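Local coordinates for glutathione S-transferase-3 (Necator americanus, PDB 3W8S), which probably catalyses the conjugation of glutathione to halide-bearing electrophiles, releasing the halide, in the detoxification chemistry of a parasitic hookworm, at residues 40-43 / 44-47; 79-82 / 83-86; 133-136 / 137-140. All coordinates share one frame; numbering follows the deposited sequence.

The three contacts come one after another along the chain, from the thioredoxin-like N-terminal domain to the all-helical C-terminal domain. Contact 1 lies where helix 39-42 runs into the loop before strand 53-56, and its lysine reaches glutathione. Contact 2 is the start of helix 82-101, just past the loop that follows helix 64-75. Contact 3 is two turns within helix 117-143. Centre to centre, contacts 2 and 3 are about 18 Å apart, and both meet the second subunit, whereas contact 1 is about 34 and 39 Å from them. Contact 3 packs on Pro-47 of the second subunit, the counterpart of a residue in contact 1.

Contact 1. Residues 40-43 / 44-47; sequences PKYK and NEMP. With GSH (glutathione), chain B.
Glu-45 lies alongside Tyr-42, three residues earlier. Its CB sits 3.4 Å from Tyr-42 O and CG stays close to the same oxygen; CD then draws up to the rim of the tyrosine ring, and OE2 ends 3.2 Å from Tyr-42 CD1. With CG anti to its carbonyl carbon (chi1 -58°) and the rest extended, the glutamate points the same way as the ring, yet its carboxylate stands almost at right angles to it, 84° between planes, meeting the ring's edge. Glu-45 N donates to Tyr-42 O (2.8 Å) and Met-46 N to Lys-43 O (3.0 Å), two successive turn-type bonds that carry the chain from helix 39-42 into the loop. This turn belongs to the glutathione site of the thioredoxin-like domain: Lys-43, extended until a bend at its last torsion, places NZ between Gly-49 O and glutathione O31 on the glycyl carboxylate, 2.7 Å from the latter. A long, flexible cationic chain suits that anion, beside Trp-39. One water joins Pro-40 O to Asn-44, whose short chain (chi1 73°) brings ND2 round to the same water as its own backbone N-H. Met-46, bent at chi2, tucks CE against Tyr-42 CB (4.2 Å) while reaching Val-53 and Leu-51.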
loop_
_atom_site.group_PDB
_atom_site.type_symbol
_atom_site.label_atom_id
_atom_site.label_comp_id
_atom_site.label_asym_id
_atom_site.label_seq_id
_atom_site.Cartn_x
_atom_site.Cartn_y
_atom_site.Cartn_z
ATOM N N PRO A 40 17.030 -15.255 -11.584
ATOM C CA PRO A 40 16.225 -16.472 -11.497
ATOM C C PRO A 40 16.794 -17.403 -10.489
ATOM O O PRO A 40 16.060 -18.208 -9.946
ATOM C CB PRO A 40 16.394 -17.110 -12.905
ATOM C CG PRO A 40 16.498 -15.897 -13.800
ATOM C CD PRO A 40 17.350 -14.914 -13.002
ATOM N N LYS A 41 18.098 -17.337 -10.230
ATOM C CA LYS A 41 18.648 -18.200 -9.183
ATOM C C LYS A 41 18.186 -17.837 -7.724
ATOM O O LYS A 41 18.081 -18.719 -6.871
ATOM C CB LYS A 41 20.188 -18.251 -9.338
ATOM C CG LYS A 41 20.943 -18.871 -8.194
ATOM C CD LYS A 41 22.394 -19.124 -8.618
ATOM C CE LYS A 41 23.150 -19.971 -7.596
ATOM N NZ LYS A 41 24.426 -20.492 -8.191
ATOM N N TYR A 42 17.825 -16.568 -7.472
ATOM C CA TYR A 42 17.524 -16.116 -6.107
ATOM C C TYR A 42 16.045 -15.811 -5.877
ATOM O O TYR A 42 15.623 -15.644 -4.735
ATOM C CB TYR A 42 18.387 -14.843 -5.776
ATOM C CG TYR A 42 19.849 -15.239 -5.730
ATOM C CD1 TYR A 42 20.336 -16.061 -4.677
ATOM C CD2 TYR A 42 20.709 -14.906 -6.761
ATOM C CE1 TYR A 42 21.645 -16.511 -4.638
ATOM C CE2 TYR A 42 22.037 -15.351 -6.733
ATOM C CZ TYR A 42 22.492 -16.133 -5.673
ATOM O OH TYR A 42 23.803 -16.553 -5.646
ATOM N N LYS A 43 15.281 -15.659 -6.974
ATOM C CA LYS A 43 13.869 -15.291 -6.895
ATOM C C LYS A 43 13.153 -16.111 -5.850
ATOM O O LYS A 43 12.370 -15.575 -5.032
ATOM C CB LYS A 43 13.257 -15.479 -8.289
ATOM C CG LYS A 43 11.748 -15.243 -8.401
ATOM C CD LYS A 43 11.418 -15.074 -9.893
ATOM C CE LYS A 43 9.910 -15.091 -10.119
ATOM N NZ LYS A 43 9.424 -13.710 -9.809
ATOM N N ASN A 44 13.501 -17.413 -5.801
ATOM C CA ASN A 44 12.866 -18.343 -4.882
ATOM C C ASN A 44 13.060 -17.986 -3.404
ATOM O O ASN A 44 12.280 -18.408 -2.555
ATOM C CB ASN A 44 13.417 -19.790 -5.143
ATOM C CG ASN A 44 14.848 -19.959 -4.648
ATOM O OD1 ASN A 44 15.058 -20.246 -3.509
ATOM N ND2 ASN A 44 15.813 -19.735 -5.503
ATOM N N GLU A 45 14.141 -17.287 -3.073
ATOM C CA GLU A 45 14.367 -16.940 -1.656
ATOM C C GLU A 45 13.512 -15.770 -1.192
ATOM O O GLU A 45 13.425 -15.474 0.004
ATOM C CB GLU A 45 15.813 -16.542 -1.410
ATOM C CG GLU A 45 16.820 -17.622 -1.791
ATOM C CD GLU A 45 18.240 -17.057 -1.706
ATOM O OE1 GLU A 45 18.401 -15.954 -1.157
ATOM O OE2 GLU A 45 19.196 -17.682 -2.189
ATOM N N MET A 46 12.822 -15.125 -2.120
ATOM C CA MET A 46 12.048 -13.948 -1.713
ATOM C C MET A 46 10.606 -14.324 -1.349
ATOM O O MET A 46 9.961 -15.022 -2.088
ATOM C CB MET A 46 12.112 -12.924 -2.827
ATOM C CG MET A 46 13.535 -12.768 -3.398
ATOM S SD MET A 46 14.753 -12.278 -2.075
ATOM C CE MET A 46 16.308 -12.495 -2.996
ATOM N N PRO A 47 10.074 -13.776 -0.259
ATOM C CA PRO A 47 8.704 -14.134 0.147
ATOM C C PRO A 47 7.635 -14.080 -0.945
ATOM O O PRO A 47 6.787 -14.970 -0.970
ATOM C CB PRO A 47 8.401 -13.143 1.270
ATOM C CG PRO A 47 9.800 -12.871 1.885
ATOM C CD PRO A 47 10.660 -12.733 0.620
HETATM N N1 GSH B . 4.451 -3.979 -4.416
HETATM C CA1 GSH B . 5.825 -4.460 -4.557
HETATM C C1 GSH B . 6.738 -3.566 -3.732
HETATM O O11 GSH B . 7.795 -4.009 -3.232
HETATM O O12 GSH B . 6.384 -2.380 -3.556
HETATM C CB1 GSH B . 6.269 -4.460 -6.028
HETATM C CG1 GSH B . 7.620 -5.210 -6.137
HETATM C CD1 GSH B . 8.101 -5.258 -7.594
HETATM O OE1 GSH B . 7.445 -4.767 -8.514
HETATM N N2 GSH B . 9.246 -5.900 -7.843
HETATM C CA2 GSH B . 9.839 -5.981 -9.158
HETATM C C2 GSH B . 10.404 -7.360 -9.340
HETATM O O2 GSH B . 10.986 -7.899 -8.402
HETATM C CB2 GSH B . 10.985 -4.950 -9.225
HETATM S SG2 GSH B . 11.588 -4.737 -10.905
HETATM N N3 GSH B . 10.283 -7.948 -10.545
HETATM C CA3 GSH B . 10.974 -9.189 -10.835
HETATM C C3 GSH B . 10.000 -10.354 -10.868
HETATM O O31 GSH B . 10.447 -11.499 -11.051
HETATM O O32 GSH B . 8.779 -10.158 -10.694
HETATM O O HOH W 1 14.546 -19.078 -7.887
#

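Contact 2. Residues 79-82 / 83-86; sequences GKCP and FEEA
Glu-84 lies against the sulfur of Cys-81, its CB and CG both 3.9 Å from Cys-81 SG, and continues past it to the backbone ahead of the helix. There Glu-84 OE1 accepts the N-H of Lys-80 at 2.8 Å in a nearly straight bond (N-H...O 167°), although the donor comes from above the carboxylate plane. To get there the side chain is turned well off the usual staggered position, chi1 -99°, and then runs out extended, crossing the first part of the lysine, whose CB rests 3.6 Å from Glu-84 OE1. A carboxylate suits this place, since it holds the preceding loop against the first turn and its negative charge would probably sit well beside the positive end of the helix dipole.

Gly-79 comes close to the same turn, its bare CA 3.6 Å from Glu-84 OE1. At its backbone angles (phi 117°) a beta carbon would be jammed against the preceding carbonyl O and would press on the backbone of Glu-84 and Glu-85, so glycine suits a place this near the helix. Glu-85 passes CG 3.4 Å from Cys-81 O, and its OE1 forms a salt bridge with Lys-73 of helix 64-75, tying two helices together. Pro-82 fits the first helical position because a residue there needs no backbone N-H within the helix. Phe-83 projects to the second subunit, where Lys-59 makes a cation-pi contact with its ring, while small Ala-86 lets Leu-61 of that subunit pack close.

Helical bonding starts with Glu-85 N to Cys-81 O (3.0 Å), followed by Ala-86 N to Pro-82 O (3.2 Å). The whole is a helix N-terminus: Cys-81 at the N-cap, proline first, and at N3 a glutamate whose carboxylate accepts the N-H of the residue before the cap, heading the long helix 82-101.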
loop_
_atom_site.group_PDB
_atom_site.type_symbol
_atom_site.label_atom_id
_atom_site.label_comp_id
_atom_site.label_asym_id
_atom_site.label_seq_id
_atom_site.Cartn_x
_atom_site.Cartn_y
_atom_site.Cartn_z
ATOM N N GLY A 79 6.709 9.243 11.595
ATOM C CA GLY A 79 5.720 10.155 12.201
ATOM C C GLY A 79 5.810 10.123 13.735
ATOM O O GLY A 79 6.211 9.102 14.338
ATOM N N LYS A 80 5.444 11.218 14.389
ATOM C CA LYS A 80 5.799 11.369 15.816
ATOM C C LYS A 80 4.687 10.955 16.824
ATOM O O LYS A 80 4.882 11.073 18.023
ATOM C CB LYS A 80 6.180 12.849 16.090
ATOM C CG LYS A 80 7.396 13.392 15.323
ATOM C CD LYS A 80 8.658 12.740 15.880
ATOM C CE LYS A 80 9.966 13.137 15.173
ATOM N NZ LYS A 80 11.009 12.138 15.601
ATOM N N CYS A 81 3.501 10.561 16.369
ATOM C CA CYS A 81 2.410 10.094 17.260
ATOM C C CYS A 81 1.534 9.209 16.335
ATOM O O CYS A 81 1.736 9.203 15.105
ATOM C CB CYS A 81 1.605 11.272 17.909
ATOM S SG CYS A 81 0.818 12.372 16.734
ATOM N N PRO A 82 0.635 8.414 16.916
ATOM C CA PRO A 82 -0.126 7.392 16.142
ATOM C C PRO A 82 -0.950 7.986 14.963
ATOM O O PRO A 82 -1.087 7.354 13.853
ATOM C CB PRO A 82 -1.065 6.807 17.196
ATOM C CG PRO A 82 -0.284 6.960 18.513
ATOM C CD PRO A 82 0.443 8.283 18.389
ATOM N N PHE A 83 -1.515 9.161 15.174
ATOM C CA PHE A 83 -2.309 9.753 14.081
ATOM C C PHE A 83 -1.427 10.265 12.898
ATOM O O PHE A 83 -1.730 10.038 11.712
ATOM C CB PHE A 83 -3.266 10.830 14.587
ATOM C CG PHE A 83 -4.261 11.282 13.503
ATOM C CD1 PHE A 83 -5.342 10.484 13.176
ATOM C CD2 PHE A 83 -4.081 12.474 12.828
ATOM C CE1 PHE A 83 -6.240 10.865 12.175
ATOM C CE2 PHE A 83 -4.995 12.891 11.863
ATOM C CZ PHE A 83 -6.063 12.081 11.533
ATOM N N GLU A 84 -0.309 10.879 13.224
ATOM C CA GLU A 84 0.636 11.340 12.258
ATOM C C GLU A 84 1.250 10.175 11.496
ATOM O O GLU A 84 1.538 10.321 10.332
ATOM C CB GLU A 84 1.796 11.976 12.980
ATOM C CG GLU A 84 1.776 13.445 13.065
ATOM C CD GLU A 84 3.198 13.956 13.378
ATOM O OE1 GLU A 84 4.373 13.377 13.051
ATOM O OE2 GLU A 84 3.082 14.975 13.987
ATOM N N GLU A 85 1.501 9.041 12.156
ATOM C CA GLU A 85 1.949 7.848 11.441
ATOM C C GLU A 85 0.943 7.431 10.375
ATOM O O GLU A 85 1.339 7.033 9.291
ATOM C CB GLU A 85 2.256 6.649 12.400
ATOM C CG GLU A 85 3.516 6.986 13.204
ATOM C CD GLU A 85 4.126 5.811 13.987
ATOM O OE1 GLU A 85 3.480 4.813 14.239
ATOM O OE2 GLU A 85 5.326 5.882 14.372
ATOM N N ALA A 86 -0.351 7.431 10.736
ATOM C CA ALA A 86 -1.431 7.103 9.807
ATOM C C ALA A 86 -1.483 8.135 8.639
ATOM O O ALA A 86 -1.622 7.764 7.483
ATOM C CB ALA A 86 -2.774 7.050 10.581
#

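Contact 3. Residues 133-136 / 137-140; sequences FGFM and TNFL
Thr-137 turns its hydroxyl back along the helix onto the carbonyl of Phe-133, one turn earlier. A chi1 of -55° swings OG1 beside the residue's own backbone N, which brings it within 2.7 Å of Phe-133 O as a donor. Thr-137 N binds Phe-133 O as well, at 2.8 Å, and the two donors arrive from opposite faces of the carbonyl plane, so that one oxygen is gripped twice. This gives the hydroxyl of a buried threonine an acceptor, with Glu-180, Ile-181 and Phe-178 packed around the residue.

Met-136 and Phe-139 point to another side of the helix. The methionine, bent at chi2 and chi3, folds its CE toward the phenylalanine, 4.3 Å from Phe-139 CD2, approaching the ring obliquely. That ring offers an edge to the backbone instead, Phe-139 CD2 lying 3.5 Å from Phe-135 O near the ring plane. Both side chains touch Ile-91 of helix 82-101, and both touch Phe-48 of the second subunit; an aromatic residue of the second subunit packed on this helix is reminiscent of the lock-and-key contact of other glutathione S-transferase classes. A pliable thioether beside a flat ring suits such a mixed apolar surface.

Phe-135 packs on Gln-94 and on Pro-47 of the second subunit. Asn-138 ND2 stands at the edge of the Phe-135 ring, 4.3 Å from Phe-135 CD1, and is hydrogen-bonded to a glycerol, probably from the crystallisation liquor; a polar amide suits this exposed position. Leu-140 sets CG 3.5 Å from Met-136 O and packs, like Phe-139, on Leu-148.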
loop_
_atom_site.group_PDB
_atom_site.type_symbol
_atom_site.label_atom_id
_atom_site.label_comp_id
_atom_site.label_asym_id
_atom_site.label_seq_id
_atom_site.Cartn_x
_atom_site.Cartn_y
_atom_site.Cartn_z
ATOM N N PHE A 133 0.257 16.284 -7.000
ATOM C CA PHE A 133 0.879 17.497 -6.458
ATOM C C PHE A 133 -0.159 18.446 -5.842
ATOM O O PHE A 133 0.136 19.161 -4.887
ATOM C CB PHE A 133 1.655 18.268 -7.557
ATOM C CG PHE A 133 3.017 17.721 -7.865
ATOM C CD1 PHE A 133 3.392 16.422 -7.417
ATOM C CD2 PHE A 133 3.941 18.488 -8.630
ATOM C CE1 PHE A 133 4.644 15.909 -7.713
ATOM C CE2 PHE A 133 5.179 17.948 -8.970
ATOM C CZ PHE A 133 5.547 16.678 -8.477
ATOM N N GLY A 134 -1.372 18.484 -6.370
ATOM C CA GLY A 134 -2.382 19.330 -5.743
ATOM C C GLY A 134 -2.736 18.787 -4.374
ATOM O O GLY A 134 -2.825 19.543 -3.429
ATOM N N PHE A 135 -2.918 17.486 -4.233
ATOM C CA PHE A 135 -3.183 16.971 -2.851
ATOM C C PHE A 135 -1.987 17.188 -1.932
ATOM O O PHE A 135 -2.189 17.471 -0.760
ATOM C CB PHE A 135 -3.538 15.467 -2.873
ATOM C CG PHE A 135 -4.819 15.182 -3.646
ATOM C CD1 PHE A 135 -5.950 15.973 -3.439
ATOM C CD2 PHE A 135 -4.894 14.108 -4.546
ATOM C CE1 PHE A 135 -7.139 15.733 -4.141
ATOM C CE2 PHE A 135 -6.104 13.816 -5.230
ATOM C CZ PHE A 135 -7.196 14.642 -5.035
ATOM N N MET A 136 -0.768 16.947 -2.418
ATOM C CA MET A 136 0.423 17.121 -1.554
ATOM C C MET A 136 0.559 18.583 -1.140
ATOM O O MET A 136 0.939 18.889 0.017
ATOM C CB MET A 136 1.706 16.706 -2.272
ATOM C CG MET A 136 1.774 15.190 -2.601
ATOM S SD MET A 136 1.568 14.141 -1.118
ATOM C CE MET A 136 -0.243 13.831 -1.105
ATOM N N THR A 137 0.316 19.492 -2.092
ATOM C CA THR A 137 0.326 20.929 -1.733
ATOM C C THR A 137 -0.690 21.320 -0.656
ATOM O O THR A 137 -0.392 22.171 0.199
ATOM C CB THR A 137 0.099 21.828 -2.991
ATOM O OG1 THR A 137 1.080 21.499 -3.997
ATOM C CG2 THR A 137 0.226 23.363 -2.598
ATOM N N ASN A 138 -1.886 20.717 -0.640
ATOM C CA ASN A 138 -2.836 21.021 0.490
ATOM C C ASN A 138 -2.196 20.603 1.820
ATOM O O ASN A 138 -2.367 21.256 2.837
ATOM C CB ASN A 138 -4.113 20.213 0.352
ATOM C CG ASN A 138 -4.889 20.561 -0.870
ATOM O OD1 ASN A 138 -4.675 21.628 -1.491
ATOM N ND2 ASN A 138 -5.808 19.639 -1.270
ATOM N N PHE A 139 -1.501 19.450 1.839
ATOM C CA PHE A 139 -0.792 19.084 3.108
ATOM C C PHE A 139 0.269 20.142 3.481
ATOM O O PHE A 139 0.363 20.532 4.616
ATOM C CB PHE A 139 -0.129 17.712 3.059
ATOM C CG PHE A 139 -1.050 16.591 3.349
ATOM C CD1 PHE A 139 -1.217 16.164 4.654
ATOM C CD2 PHE A 139 -1.726 15.922 2.321
ATOM C CE1 PHE A 139 -2.032 15.084 4.937
ATOM C CE2 PHE A 139 -2.551 14.834 2.575
ATOM C CZ PHE A 139 -2.703 14.392 3.898
ATOM N N LEU A 140 1.043 20.618 2.524
ATOM C CA LEU A 140 2.125 21.575 2.817
ATOM C C LEU A 140 1.553 22.930 3.254
ATOM O O LEU A 140 2.137 23.578 4.145
ATOM C CB LEU A 140 2.999 21.779 1.566
ATOM C CG LEU A 140 3.822 20.546 1.116
ATOM C CD1 LEU A 140 4.529 20.870 -0.182
ATOM C CD2 LEU A 140 4.842 20.197 2.243
#